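2,3-bisphosphoglycerate-independent phosphoglycerate mutase (Pyrococcus horikoshii, PDB 2ZKT) probably interconverts 2-phosphoglycerate and 3-phosphoglycerate in glycolysis, as a metal-binding mutase of the alkaline phosphatase superfamily that needs no 2,3-bisphosphoglycerate. Local coordinates at residues E240-K245 with I399-M404. Sequence-based numbering, arbitrary orientation.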
ATOM      1  N   GLU B 240      11.546 -13.115 -33.852  1.00 52.53           N
ATOM      2  CA  GLU B 240      11.712 -14.336 -34.634  1.00 55.42           C
ATOM      3  C   GLU B 240      11.822 -15.566 -33.744  1.00 53.17           C
ATOM      4  O   GLU B 240      11.278 -16.629 -34.063  1.00 52.53           O
ATOM      5  CB  GLU B 240      12.935 -14.236 -35.567  1.00 54.84           C
ATOM      6  CG  GLU B 240      14.271 -14.022 -34.879  1.00 60.07           C
ATOM      7  CD  GLU B 240      15.429 -13.952 -35.876  1.00 62.35           C
ATOM      8  OE1 GLU B 240      15.603 -14.927 -36.650  1.00 70.01           O
ATOM      9  OE2 GLU B 240      16.163 -12.929 -35.886  1.00 69.09           O
ATOM     10  N   GLN B 241      12.506 -15.413 -32.613  1.00 53.24           N
ATOM     11  CA  GLN B 241      12.688 -16.526 -31.685  1.00 53.04           C
ATOM     12  C   GLN B 241      11.337 -17.143 -31.288  1.00 50.77           C
ATOM     13  O   GLN B 241      11.151 -18.359 -31.361  1.00 49.92           O
ATOM     14  CB  GLN B 241      13.440 -16.032 -30.443  1.00 53.05           C
ATOM     15  CG  GLN B 241      13.751 -17.102 -29.413  1.00 55.35           C
ATOM     16  CD  GLN B 241      14.521 -16.539 -28.221  1.00 57.69           C
ATOM     17  OE1 GLN B 241      14.756 -17.239 -27.228  1.00 65.14           O
ATOM     18  NE2 GLN B 241      14.922 -15.268 -28.313  1.00 59.34           N
ATOM     19  N   TRP B 242      10.391 -16.289 -30.903  1.00 50.29           N
ATOM     20  CA  TRP B 242       9.071 -16.746 -30.474  1.00 48.84           C
ATOM     21  C   TRP B 242       7.969 -16.569 -31.524  1.00 49.52           C
ATOM     22  O   TRP B 242       6.813 -16.934 -31.282  1.00 49.19           O
ATOM     23  CB  TRP B 242       8.674 -16.018 -29.174  1.00 47.53           C
ATOM     24  CG  TRP B 242       9.686 -16.191 -28.060  1.00 47.04           C
ATOM     25  CD1 TRP B 242      10.640 -15.287 -27.658  1.00 45.16           C
ATOM     26  CD2 TRP B 242       9.863 -17.355 -27.228  1.00 44.70           C
ATOM     27  NE1 TRP B 242      11.397 -15.814 -26.633  1.00 45.14           N
ATOM     28  CE2 TRP B 242      10.943 -17.081 -26.348  1.00 44.50           C
ATOM     29  CE3 TRP B 242       9.214 -18.600 -27.143  1.00 46.80           C
ATOM     30  CZ2 TRP B 242      11.391 -18.012 -25.387  1.00 46.66           C
ATOM     31  CZ3 TRP B 242       9.655 -19.528 -26.188  1.00 44.25           C
ATOM     32  CH2 TRP B 242      10.735 -19.224 -25.323  1.00 44.66           C
ATOM     33  N   LYS B 243       8.324 -16.005 -32.682  1.00 50.21           N
ATOM     34  CA  LYS B 243       7.359 -15.799 -33.778  1.00 50.44           C
ATOM     35  C   LYS B 243       6.160 -14.966 -33.320  1.00 50.52           C
ATOM     36  O   LYS B 243       5.004 -15.404 -33.401  1.00 50.86           O
ATOM     37  CB  LYS B 243       6.873 -17.149 -34.315  1.00 50.78           C
ATOM     38  CG  LYS B 243       8.012 -18.087 -34.715  1.00 55.56           C
ATOM     39  CD  LYS B 243       7.484 -19.456 -35.113  1.00 62.29           C
ATOM     40  CE  LYS B 243       8.623 -20.403 -35.468  1.00 65.26           C
ATOM     41  NZ  LYS B 243       8.119 -21.762 -35.818  1.00 69.76           N
ATOM     42  N   VAL B 244       6.449 -13.755 -32.852  1.00 49.45           N
ATOM     43  CA  VAL B 244       5.415 -12.855 -32.368  1.00 48.91           C
ATOM     44  C   VAL B 244       5.743 -11.406 -32.736  1.00 49.38           C
ATOM     45  O   VAL B 244       6.883 -11.083 -33.128  1.00 50.32           O
ATOM     46  CB  VAL B 244       5.311 -12.915 -30.810  1.00 49.02           C
ATOM     47  CG1 VAL B 244       4.951 -14.329 -30.346  1.00 51.65           C
ATOM     48  CG2 VAL B 244       6.638 -12.459 -30.187  1.00 43.66           C
ATOM     49  N   LYS B 245       4.726 -10.543 -32.626  1.00 48.01           N
ATOM     50  CA  LYS B 245       4.915  -9.113 -32.856  1.00 50.26           C
ATOM     51  C   LYS B 245       5.067  -8.631 -31.418  1.00 49.76           C
ATOM     52  O   LYS B 245       4.226  -8.956 -30.564  1.00 49.45           O
ATOM     53  CB  LYS B 245       3.677  -8.466 -33.500  1.00 49.51           C
ATOM     54  CG  LYS B 245       3.426  -8.904 -34.939  1.00 52.26           C
ATOM     55  CD  LYS B 245       2.135  -8.302 -35.487  1.00 52.80           C
ATOM     56  CE  LYS B 245       1.881  -8.764 -36.921  1.00 61.38           C
ATOM     57  NZ  LYS B 245       0.604  -8.212 -37.479  1.00 68.45           N
ATOM     58  N   ILE B 399       8.341 -19.358 -19.709  1.00 38.91           N
ATOM     59  CA  ILE B 399       7.159 -19.791 -18.964  1.00 37.05           C
ATOM     60  C   ILE B 399       5.920 -19.006 -19.444  1.00 38.14           C
ATOM     61  O   ILE B 399       4.812 -19.552 -19.505  1.00 37.92           O
ATOM     62  CB  ILE B 399       7.370 -19.596 -17.432  1.00 36.99           C
ATOM     63  CG1 ILE B 399       8.355 -20.652 -16.916  1.00 35.82           C
ATOM     64  CG2 ILE B 399       6.044 -19.679 -16.684  1.00 31.42           C
ATOM     65  CD1 ILE B 399       8.795 -20.410 -15.466  1.00 32.24           C
ATOM     66  N   MET B 400       6.106 -17.725 -19.778  1.00 39.28           N
ATOM     67  CA  MET B 400       4.980 -16.921 -20.260  1.00 41.33           C
ATOM     68  C   MET B 400       4.569 -17.439 -21.623  1.00 40.76           C
ATOM     69  O   MET B 400       3.380 -17.611 -21.897  1.00 43.43           O
ATOM     70  CB  MET B 400       5.353 -15.444 -20.403  1.00 41.05           C
ATOM     71  CG  MET B 400       5.345 -14.674 -19.124  1.00 41.71           C
ATOM     72  SD  MET B 400       5.855 -12.981 -19.394  1.00 44.34           S
ATOM     73  CE  MET B 400       4.275 -12.210 -19.804  1.00 43.30           C
ATOM     74  N   MET B 401       5.562 -17.689 -22.477  1.00 40.79           N
ATOM     75  CA  MET B 401       5.298 -18.174 -23.826  1.00 40.65           C
ATOM     76  C   MET B 401       4.589 -19.518 -23.797  1.00 39.90           C
ATOM     77  O   MET B 401       3.728 -19.785 -24.638  1.00 40.94           O
ATOM     78  CB  MET B 401       6.603 -18.264 -24.635  1.00 38.56           C
ATOM     79  CG  MET B 401       7.147 -16.898 -25.094  1.00 40.52           C
ATOM     80  SD  MET B 401       6.043 -16.049 -26.266  1.00 44.62           S
ATOM     81  CE  MET B 401       6.649 -14.342 -26.179  1.00 35.44           C
ATOM     82  N   ASP B 402       4.929 -20.350 -22.813  1.00 40.73           N
ATOM     83  CA  ASP B 402       4.291 -21.661 -22.699  1.00 41.45           C
ATOM     84  C   ASP B 402       2.829 -21.513 -22.257  1.00 42.18           C
ATOM     85  O   ASP B 402       1.935 -22.199 -22.743  1.00 42.32           O
ATOM     86  CB  ASP B 402       5.082 -22.531 -21.704  1.00 39.36           C
ATOM     87  CG  ASP B 402       4.520 -23.958 -21.671  1.00 42.90           C
ATOM     88  OD1 ASP B 402       4.460 -24.586 -22.731  1.00 41.70           O
ATOM     89  OD2 ASP B 402       4.185 -24.443 -20.594  1.00 41.23           O
ATOM     90  N   LEU B 403       2.597 -20.596 -21.283  1.00 41.50           N
ATOM     91  CA  LEU B 403       1.222 -20.357 -20.854  1.00 41.55           C
ATOM     92  C   LEU B 403       0.392 -19.756 -21.999  1.00 43.11           C
ATOM     93  O   LEU B 403      -0.826 -19.887 -22.071  1.00 42.61           O
ATOM     94  CB  LEU B 403       1.230 -19.368 -19.685  1.00 39.73           C
ATOM     95  CG  LEU B 403       1.720 -19.986 -18.362  1.00 42.94           C
ATOM     96  CD1 LEU B 403       2.126 -18.913 -17.352  1.00 38.30           C
ATOM     97  CD2 LEU B 403       0.653 -20.841 -17.663  1.00 40.87           C
ATOM     98  N   MET B 404       1.117 -19.028 -22.890  1.00 43.57           N
ATOM     99  CA  MET B 404       0.476 -18.416 -24.061  1.00 43.66           C
ATOM    100  C   MET B 404       0.325 -19.426 -25.213  1.00 44.55           C
ATOM    101  O   MET B 404      -0.158 -19.100 -26.289  1.00 47.58           O
ATOM    102  CB  MET B 404       1.359 -17.249 -24.542  1.00 42.55           C
ATOM    103  CG  MET B 404       1.287 -15.982 -23.670  1.00 44.05           C
ATOM    104  SD  MET B 404       2.789 -14.977 -23.766  1.00 43.54           S
ATOM    105  CE  MET B 404       2.534 -14.203 -25.375  1.00 47.35           C
TER
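Met401 lies over one face of the Trp242 indole. Its CB starts at the rim of the benzene ring, 3.6 Å from Trp242 CE3. CG comes next and sits over the six-membered ring. It is 3.6 Å from that ring's centroid and 24° off the normal, a CH-pi contact. The side chain then bends at chi2 (-65°), which carries SD on toward the five-membered ring and Trp242 CG and CB. SD stands 4.6 Å from the five-membered ring centroid, an oblique Met-aromatic contact. The methyl CE ends 4.0 Å from Trp242 CB and 4.4 Å from Val244 CG2. Trp242 and Val244 flank Lys243, the C-prime residue, at positive phi, of the Schellman motif that closes helix 238-242. The backbone then runs into strand 246-249 of the large mixed sheet. Met401, carried by helix 396-403, packs on the turn between that helix end and the strand, and also touches Phe296 of strand 296-301. On the indole's other face, toward its rim, lies Gln241 CG. With alanine in place of Trp242, Met401 CG and SD would probably lose their aromatic partner, and a gap would be likely to open beside Val397 and Pro398, which the indole also touches.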